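Local coordinates for aldehyde dehydrogenase (Trypanosoma brucei, PDB 5MYP), which probably oxidises aldehydes to carboxylic acids with NAD+ as the electron acceptor, as a glycosomal member of the aldehyde dehydrogenase family, at residues D64-R69 with F307-D312. Sequence-based numbering, arbitrary orientation.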
loop_
_atom_site.group_PDB
_atom_site.type_symbol
_atom_site.label_atom_id
_atom_site.label_comp_id
_atom_site.label_asym_id
_atom_site.label_seq_id
_atom_site.Cartn_x
_atom_site.Cartn_y
_atom_site.Cartn_z
ATOM N N ASP A 64 -27.904 -19.405 3.328
ATOM C CA ASP A 64 -26.974 -19.164 2.216
ATOM C C ASP A 64 -25.958 -20.286 1.984
ATOM O O ASP A 64 -25.767 -20.712 0.846
ATOM C CB ASP A 64 -26.199 -17.850 2.426
ATOM C CG ASP A 64 -27.075 -16.608 2.311
ATOM O OD1 ASP A 64 -28.078 -16.618 1.566
ATOM O OD2 ASP A 64 -26.742 -15.599 2.962
ATOM N N ARG A 65 -25.320 -20.748 3.061
ATOM C CA ARG A 65 -24.166 -21.663 2.980
ATOM C C ARG A 65 -24.437 -23.110 3.414
ATOM O O ARG A 65 -23.610 -23.987 3.152
ATOM C CB ARG A 65 -23.021 -21.113 3.835
ATOM C CG ARG A 65 -22.534 -19.727 3.429
ATOM C CD ARG A 65 -21.504 -19.781 2.309
ATOM N NE ARG A 65 -22.020 -20.425 1.107
ATOM C CZ ARG A 65 -21.791 -21.694 0.789
ATOM N NH1 ARG A 65 -22.312 -22.199 -0.308
ATOM N NH2 ARG A 65 -21.050 -22.462 1.570
ATOM N N ARG A 66 -25.584 -23.359 4.051
ATOM C CA ARG A 66 -25.839 -24.622 4.791
ATOM C C ARG A 66 -24.747 -24.916 5.835
ATOM O O ARG A 66 -24.420 -26.078 6.117
ATOM C CB ARG A 66 -26.055 -25.813 3.850
ATOM C CG ARG A 66 -26.869 -26.943 4.480
ATOM C CD ARG A 66 -27.208 -28.022 3.474
ATOM N NE ARG A 66 -26.002 -28.679 2.969
ATOM C CZ ARG A 66 -25.867 -29.255 1.773
ATOM N NH1 ARG A 66 -26.864 -29.276 0.890
ATOM N NH2 ARG A 66 -24.704 -29.815 1.454
ATOM N N ARG A 67 -24.193 -23.845 6.403
ATOM C CA ARG A 67 -23.149 -23.933 7.405
ATOM C C ARG A 67 -23.826 -24.038 8.771
ATOM O O ARG A 67 -24.781 -23.304 9.051
ATOM C CB ARG A 67 -22.253 -22.696 7.301
ATOM C CG ARG A 67 -21.061 -22.689 8.236
ATOM C CD ARG A 67 -19.779 -22.236 7.542
ATOM N NE ARG A 67 -19.910 -21.068 6.667
ATOM C CZ ARG A 67 -20.047 -19.817 7.088
ATOM N NH1 ARG A 67 -20.122 -19.553 8.382
ATOM N NH2 ARG A 67 -20.132 -18.828 6.209
ATOM N N HIS A 68 -23.347 -24.962 9.604
ATOM C CA HIS A 68 -23.918 -25.188 10.941
ATOM C C HIS A 68 -23.668 -23.975 11.842
ATOM O O HIS A 68 -22.628 -23.319 11.725
ATOM C CB HIS A 68 -23.310 -26.448 11.573
ATOM C CG HIS A 68 -24.061 -26.962 12.764
ATOM N ND1 HIS A 68 -23.898 -26.445 14.032
ATOM C CD2 HIS A 68 -24.959 -27.968 12.883
ATOM C CE1 HIS A 68 -24.677 -27.097 14.877
ATOM N NE2 HIS A 68 -25.329 -28.028 14.206
ATOM N N ARG A 69 -24.633 -23.685 12.717
ATOM C CA ARG A 69 -24.571 -22.549 13.650
ATOM C C ARG A 69 -23.240 -22.445 14.399
ATOM O O ARG A 69 -22.650 -21.370 14.489
ATOM C CB ARG A 69 -25.715 -22.644 14.665
ATOM C CG ARG A 69 -25.547 -21.755 15.885
ATOM C CD ARG A 69 -26.687 -21.947 16.860
ATOM N NE ARG A 69 -26.379 -21.332 18.147
ATOM C CZ ARG A 69 -26.656 -20.074 18.491
ATOM N NH1 ARG A 69 -27.273 -19.244 17.652
ATOM N NH2 ARG A 69 -26.317 -19.640 19.703
ATOM N N PHE A 307 -32.798 -34.976 3.668
ATOM C CA PHE A 307 -31.784 -35.397 4.646
ATOM C C PHE A 307 -30.468 -34.629 4.475
ATOM O O PHE A 307 -29.862 -34.199 5.465
ATOM C CB PHE A 307 -31.527 -36.910 4.545
ATOM C CG PHE A 307 -30.395 -37.395 5.405
ATOM C CD1 PHE A 307 -30.618 -37.782 6.722
ATOM C CD2 PHE A 307 -29.101 -37.479 4.891
ATOM C CE1 PHE A 307 -29.569 -38.233 7.515
ATOM C CE2 PHE A 307 -28.050 -37.911 5.683
ATOM C CZ PHE A 307 -28.285 -38.303 6.992
ATOM N N LEU A 308 -30.025 -34.480 3.227
ATOM C CA LEU A 308 -28.779 -33.767 2.933
ATOM C C LEU A 308 -28.896 -32.263 3.183
ATOM O O LEU A 308 -27.937 -31.643 3.641
ATOM C CB LEU A 308 -28.312 -34.041 1.502
ATOM C CG LEU A 308 -27.866 -35.482 1.216
ATOM C CD1 LEU A 308 -27.615 -35.670 -0.271
ATOM C CD2 LEU A 308 -26.625 -35.845 2.020
ATOM N N GLU A 309 -30.063 -31.685 2.902
ATOM C CA GLU A 309 -30.307 -30.261 3.193
ATOM C C GLU A 309 -30.430 -29.976 4.693
ATOM O O GLU A 309 -30.175 -28.846 5.122
ATOM C CB GLU A 309 -31.527 -29.724 2.426
ATOM C CG GLU A 309 -31.353 -29.706 0.900
ATOM C CD GLU A 309 -30.458 -28.593 0.362
ATOM O OE1 GLU A 309 -29.734 -27.941 1.138
ATOM O OE2 GLU A 309 -30.477 -28.367 -0.865
ATOM N N GLU A 310 -30.796 -30.997 5.482
ATOM C CA GLU A 310 -30.794 -30.917 6.955
ATOM C C GLU A 310 -29.450 -31.290 7.611
ATOM O O GLU A 310 -29.333 -31.239 8.837
ATOM C CB GLU A 310 -31.904 -31.810 7.535
ATOM C CG GLU A 310 -33.317 -31.314 7.255
ATOM C CD GLU A 310 -34.398 -32.311 7.666
ATOM O OE1 GLU A 310 -34.080 -33.356 8.283
ATOM O OE2 GLU A 310 -35.580 -32.048 7.367
ATOM N N SER A 311 -28.435 -31.625 6.811
ATOM C CA SER A 311 -27.144 -32.082 7.336
ATOM C C SER A 311 -26.299 -30.936 7.903
ATOM O O SER A 311 -26.621 -29.754 7.732
ATOM C CB SER A 311 -26.353 -32.812 6.245
ATOM O OG SER A 311 -25.803 -31.910 5.299
ATOM N N ASP A 312 -25.207 -31.314 8.564
ATOM C CA ASP A 312 -24.255 -30.363 9.146
ATOM C C ASP A 312 -23.123 -29.972 8.184
ATOM O O ASP A 312 -22.179 -29.286 8.593
ATOM C CB ASP A 312 -23.633 -30.961 10.413
ATOM C CG ASP A 312 -24.664 -31.300 11.482
ATOM O OD1 ASP A 312 -25.840 -30.900 11.356
ATOM O OD2 ASP A 312 -24.287 -31.975 12.461
HETATM O O HOH W 1 -25.594 -27.204 8.352
HETATM O O HOH W 2 -21.305 -26.651 8.809
#
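Arg66 reaches across to the end of helix 304-309, where its NH1 donates to OE1 of Glu309 in a 3.2 Å salt bridge that is nearly straight (167°). The carboxylate oxygen lies almost in the guanidinium plane, yet NH1 approaches it from above the carboxylate, the two groups being turned 73° apart. Glu309 begins by pointing away; a bend at chi2 swings its CD back, and OE1 also rests 3.4 Å from Arg66 CD. OE1 also forms a salt bridge with Arg315, so it is shared by two arginines. The carbonyl oxygen of Leu308 lies over one face of the Arg66 guanidinium, 3.6 Å from NE and offset toward the rim. That oxygen also accepts a 2.7 Å hydrogen bond from OG of Ser311, which folds back on the helix end. The buried guanidinium is gripped further by the Tyr313 and Thr344 carbonyls and by Thr346 OG1, bonds that would fix its rotation. Arg66, just past helix 54-65, has positive phi, and the chain turns there. Beyond it, two waters join the backbones: one donates to Arg66 O and Ser311 O, the other accepts from His68 N and donates to Asp312 O. His68 and Asp312 lie side by side, pointing the same way. With His68 CG anti to the backbone N (chi1 -165°), the edge of its ring, at CD2, comes 3.4 Å from Asp312 OD1. Tyr477 of the second subunit stacks on this ring and packs against Asp312, extending the contact to the dimer interface. His68 also N-caps helix 69-95, so the salt bridge and the two waters join the turn between helices 54-65 and 69-95 to the C-terminal end of helix 304-309, within the aldehyde dehydrogenase fold and away from its predicted active site.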